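PDB 2CKS: endoglucanase E-5 from Thermobifida fusca, which catalyses, through the family 5 catalytic domain present here, the endohydrolysis of (1->4)-beta-D-glucosidic linkages in cellulose, lichenin and cereal beta-D-glucans. Local coordinates for residues Leu28-His34 and Trp262-Ser268. Numbering follows the deposited sequence.
Sequences LRGMSTH and WTKWNYS
Extended strands 29-32 and 262-265 run parallel, axes 3.9 Å apart at closest and 35° apart in direction, pairing Arg29 with Trp262, Gly30 (phi/psi -174/-148) with Thr263 and Met31 with Lys264. Backbone hydrogen bonds run from Trp262 N to Leu28 O (3.0 Å), Gly30 N to Trp262 O (2.8 Å), Lys264 N to Gly30 O (3.1 Å) and Ser32 N to Lys264 O (2.8 Å). The peptide before Asn266 is cis, and past it Tyr267 N, not Asn266 N, donates to Ser32 O (2.8 Å), a one-residue shift; a water bridges His34 N (3.0 Å) and Tyr267 O (2.8 Å). On one face, Trp262 (chi1 p) lays its six-membered ring under Arg29 CB, a CH-pi contact (3.7 Å to the centroid, 10° off the normal), and Arg29 (chi1 m) holds CG 3.6 Å from Trp262 CE2; helix 295-304 covers both. From that face Met31 CG reaches Tyr267 CD1 (4.0 Å), past the strand end. On the other, Thr263 and Ser32 point into the barrel. Beyond the strands, His34 CD2 lies 3.5 Å from CZ2 of Trp265 (chi1 t), rings oblique. Here the first and last strands close the family 5 TIM barrel, Trp265 beside Glu231, the probable nucleophile.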
ATOM      1  N   LEU A  28      -2.586  10.637  -3.370  1.00  6.11           N
ATOM      2  CA  LEU A  28      -1.734  10.473  -2.194  1.00  5.60           C
ATOM      3  C   LEU A  28      -0.521   9.635  -2.582  1.00  5.58           C
ATOM      4  O   LEU A  28      -0.676   8.522  -3.060  1.00  5.29           O
ATOM      5  CB  LEU A  28      -2.510   9.795  -1.065  1.00  5.83           C
ATOM      6  CG  LEU A  28      -3.802  10.473  -0.621  1.00  6.70           C
ATOM      7  CD1 LEU A  28      -4.489   9.670   0.471  1.00  7.83           C
ATOM      8  CD2 LEU A  28      -3.523  11.894  -0.151  1.00  7.75           C
ATOM      9  N   ARG A  29       0.676  10.188  -2.391  1.00  4.79           N
ATOM     10  CA  ARG A  29       1.911   9.518  -2.768  1.00  5.31           C
ATOM     11  C   ARG A  29       2.807   9.356  -1.565  1.00  4.54           C
ATOM     12  O   ARG A  29       2.948  10.271  -0.750  1.00  5.27           O
ATOM     13  CB  ARG A  29       2.663  10.307  -3.838  1.00  5.50           C
ATOM     14  CG  ARG A  29       1.819  10.631  -5.068  1.00  5.80           C
ATOM     15  CD  ARG A  29       2.466  11.580  -6.042  1.00  6.80           C
ATOM     16  NE  ARG A  29       2.886  12.792  -5.351  1.00  7.74           N
ATOM     17  CZ  ARG A  29       3.990  13.479  -5.605  1.00  9.82           C
ATOM     18  NH1 ARG A  29       4.810  13.130  -6.586  1.00 10.91           N
ATOM     19  NH2 ARG A  29       4.260  14.542  -4.865  1.00 12.54           N
ATOM     20  N   GLY A  30       3.454   8.203  -1.460  1.00  3.98           N
ATOM     21  CA  GLY A  30       4.305   7.943  -0.322  1.00  3.89           C
ATOM     22  C   GLY A  30       5.078   6.651  -0.446  1.00  4.15           C
ATOM     23  O   GLY A  30       5.443   6.255  -1.538  1.00  3.99           O
ATOM     24  N   MET A  31       5.320   6.015   0.697  1.00  3.89           N
ATOM     25  CA  MET A  31       6.189   4.862   0.791  1.00  4.28           C
ATOM     26  C   MET A  31       5.519   3.748   1.554  1.00  4.05           C
ATOM     27  O   MET A  31       4.752   3.987   2.484  1.00  4.47           O
ATOM     28  CB  MET A  31       7.456   5.232   1.570  1.00  4.40           C
ATOM     29  CG  MET A  31       8.403   6.180   0.860  1.00  5.06           C
ATOM     30  SD  MET A  31       9.031   5.517  -0.717  1.00  6.80           S
ATOM     31  CE  MET A  31       9.847   4.033  -0.156  1.00  6.77           C
ATOM     32  N   SER A  32       5.849   2.529   1.165  1.00  3.97           N
ATOM     33  CA  SER A  32       5.540   1.338   1.932  1.00  4.24           C
ATOM     34  C   SER A  32       6.723   0.946   2.791  1.00  4.47           C
ATOM     35  O   SER A  32       7.855   0.966   2.319  1.00  4.39           O
ATOM     36  CB  SER A  32       5.228   0.175   1.000  1.00  4.37           C
ATOM     37  OG  SER A  32       4.820  -0.968   1.741  1.00  5.70           O
ATOM     38  N   THR A  33       6.480   0.579   4.041  1.00  4.79           N
ATOM     39  CA  THR A  33       7.501  -0.119   4.811  1.00  5.09           C
ATOM     40  C   THR A  33       7.724  -1.482   4.185  1.00  5.53           C
ATOM     41  O   THR A  33       6.908  -1.978   3.397  1.00  5.97           O
ATOM     42  CB  THR A  33       7.119  -0.330   6.303  1.00  4.69           C
ATOM     43  OG1 THR A  33       6.093  -1.326   6.416  1.00  5.74           O
ATOM     44  CG2 THR A  33       6.554   0.945   6.927  1.00  5.28           C
ATOM     45  N   HIS A  34       8.843  -2.094   4.550  1.00  5.89           N
ATOM     46  CA  HIS A  34       9.046  -3.501   4.268  1.00  6.48           C
ATOM     47  C   HIS A  34       8.361  -4.228   5.428  1.00  6.90           C
ATOM     48  O   HIS A  34       7.713  -3.605   6.273  1.00  7.42           O
ATOM     49  CB  HIS A  34      10.541  -3.801   4.166  1.00  6.61           C
ATOM     50  CG  HIS A  34      10.873  -5.039   3.385  1.00  7.93           C
ATOM     51  ND1 HIS A  34      11.986  -5.120   2.573  1.00 11.85           N
ATOM     52  CD2 HIS A  34      10.264  -6.246   3.302  1.00  9.29           C
ATOM     53  CE1 HIS A  34      12.042  -6.320   2.023  1.00 10.69           C
ATOM     54  NE2 HIS A  34      11.008  -7.021   2.447  1.00 11.70           N
ATOM     55  N   TRP A 262      -0.087   6.206  -4.808  1.00  4.30           N
ATOM     56  CA  TRP A 262       0.898   5.144  -4.741  1.00  4.39           C
ATOM     57  C   TRP A 262       1.781   5.188  -3.506  1.00  4.66           C
ATOM     58  O   TRP A 262       2.012   6.247  -2.918  1.00  4.25           O
ATOM     59  CB  TRP A 262       1.791   5.143  -5.988  1.00  4.46           C
ATOM     60  CG  TRP A 262       2.445   6.460  -6.435  1.00  4.26           C
ATOM     61  CD1 TRP A 262       2.026   7.259  -7.458  1.00  5.15           C
ATOM     62  CD2 TRP A 262       3.672   7.047  -5.957  1.00  5.56           C
ATOM     63  NE1 TRP A 262       2.894   8.311  -7.638  1.00  5.29           N
ATOM     64  CE2 TRP A 262       3.916   8.207  -6.734  1.00  4.84           C
ATOM     65  CE3 TRP A 262       4.571   6.735  -4.925  1.00  5.27           C
ATOM     66  CZ2 TRP A 262       5.017   9.040  -6.520  1.00  5.13           C
ATOM     67  CZ3 TRP A 262       5.681   7.556  -4.734  1.00  4.94           C
ATOM     68  CH2 TRP A 262       5.889   8.691  -5.525  1.00  5.36           C
ATOM     69  N   THR A 263       2.266   4.006  -3.135  1.00  4.61           N
ATOM     70  CA  THR A 263       3.284   3.844  -2.105  1.00  4.99           C
ATOM     71  C   THR A 263       4.363   2.920  -2.644  1.00  5.10           C
ATOM     72  O   THR A 263       4.086   1.759  -2.952  1.00  6.13           O
ATOM     73  CB  THR A 263       2.678   3.273  -0.782  1.00  5.14           C
ATOM     74  OG1 THR A 263       1.752   2.209  -1.053  1.00  5.77           O
ATOM     75  CG2 THR A 263       1.874   4.321  -0.056  1.00  5.90           C
ATOM     76  N   LYS A 264       5.592   3.423  -2.748  0.60  4.97           N
ATOM     77  CA  LYS A 264       6.680   2.656  -3.332  0.60  5.17           C
ATOM     78  C   LYS A 264       7.251   1.651  -2.333  0.60  4.66           C
ATOM     79  O   LYS A 264       7.381   1.937  -1.144  0.60  4.52           O
ATOM     80  CB  LYS A 264       7.803   3.575  -3.824  0.60  5.58           C
ATOM     81  CG  LYS A 264       8.991   2.816  -4.406  0.60  7.06           C
ATOM     82  CD  LYS A 264      10.014   3.705  -5.051  0.60  9.20           C
ATOM     83  CE  LYS A 264      11.021   2.878  -5.816  0.60  9.66           C
ATOM     84  NZ  LYS A 264      11.692   1.862  -4.953  0.60 10.24           N
ATOM     85  N   TRP A 265       7.603   0.480  -2.848  1.00  4.53           N
ATOM     86  CA  TRP A 265       8.304  -0.549  -2.095  1.00  4.97           C
ATOM     87  C   TRP A 265       9.797  -0.261  -2.245  1.00  4.96           C
ATOM     88  O   TRP A 265      10.292  -0.265  -3.370  1.00  6.00           O
ATOM     89  CB  TRP A 265       7.972  -1.891  -2.744  1.00  5.15           C
ATOM     90  CG  TRP A 265       8.394  -3.121  -2.016  1.00  6.20           C
ATOM     91  CD1 TRP A 265       9.366  -3.990  -2.399  1.00  7.80           C
ATOM     92  CD2 TRP A 265       7.806  -3.678  -0.827  1.00  5.30           C
ATOM     93  NE1 TRP A 265       9.455  -5.026  -1.503  1.00  8.51           N
ATOM     94  CE2 TRP A 265       8.507  -4.862  -0.532  1.00  8.58           C
ATOM     95  CE3 TRP A 265       6.773  -3.282   0.032  1.00  5.69           C
ATOM     96  CZ2 TRP A 265       8.202  -5.658   0.570  1.00  7.69           C
ATOM     97  CZ3 TRP A 265       6.476  -4.068   1.131  1.00  7.21           C
ATOM     98  CH2 TRP A 265       7.189  -5.248   1.384  1.00  8.38           C
ATOM     99  N   ASN A 266      10.545   0.017  -1.176  1.00  4.96           N
ATOM    100  CA  ASN A 266      10.086   0.097   0.210  1.00  5.10           C
ATOM    101  C   ASN A 266      11.033   0.996   1.033  1.00  5.16           C
ATOM    102  O   ASN A 266      12.151   1.293   0.592  1.00  5.33           O
ATOM    103  CB  ASN A 266      10.029  -1.303   0.822  1.00  4.89           C
ATOM    104  CG  ASN A 266      11.383  -1.989   0.838  1.00  5.91           C
ATOM    105  OD1 ASN A 266      12.218  -1.709   1.700  1.00  6.32           O
ATOM    106  ND2 ASN A 266      11.622  -2.871  -0.137  1.00  8.30           N
ATOM    107  N   TYR A 267      10.572   1.398   2.221  1.00  5.12           N
ATOM    108  CA  TYR A 267      11.286   2.281   3.145  1.00  5.25           C
ATOM    109  C   TYR A 267      12.058   1.444   4.173  1.00  5.77           C
ATOM    110  O   TYR A 267      11.620   1.259   5.324  1.00  5.98           O
ATOM    111  CB  TYR A 267      10.270   3.191   3.851  1.00  5.05           C
ATOM    112  CG  TYR A 267      10.837   4.474   4.408  1.00  4.85           C
ATOM    113  CD1 TYR A 267      11.312   5.480   3.562  1.00  4.44           C
ATOM    114  CD2 TYR A 267      10.885   4.694   5.780  1.00  5.01           C
ATOM    115  CE1 TYR A 267      11.812   6.669   4.071  1.00  5.79           C
ATOM    116  CE2 TYR A 267      11.398   5.885   6.297  1.00  5.26           C
ATOM    117  CZ  TYR A 267      11.858   6.864   5.438  1.00  5.63           C
ATOM    118  OH  TYR A 267      12.374   8.031   5.958  1.00  6.36           O
ATOM    119  N   SER A 268      13.172   0.880   3.728  1.00  5.58           N
ATOM    120  CA  SER A 268      14.043   0.050   4.566  1.00  5.65           C
ATOM    121  C   SER A 268      15.455   0.102   4.011  1.00  5.89           C
ATOM    122  O   SER A 268      15.690   0.662   2.943  1.00  4.98           O
ATOM    123  CB  SER A 268      13.569  -1.404   4.600  1.00  5.49           C
ATOM    124  OG  SER A 268      14.068  -2.141   3.499  1.00  6.09           O
TER
HETATM  125  O   HOH W   1      10.596  -0.932   6.695  1.00  6.67           O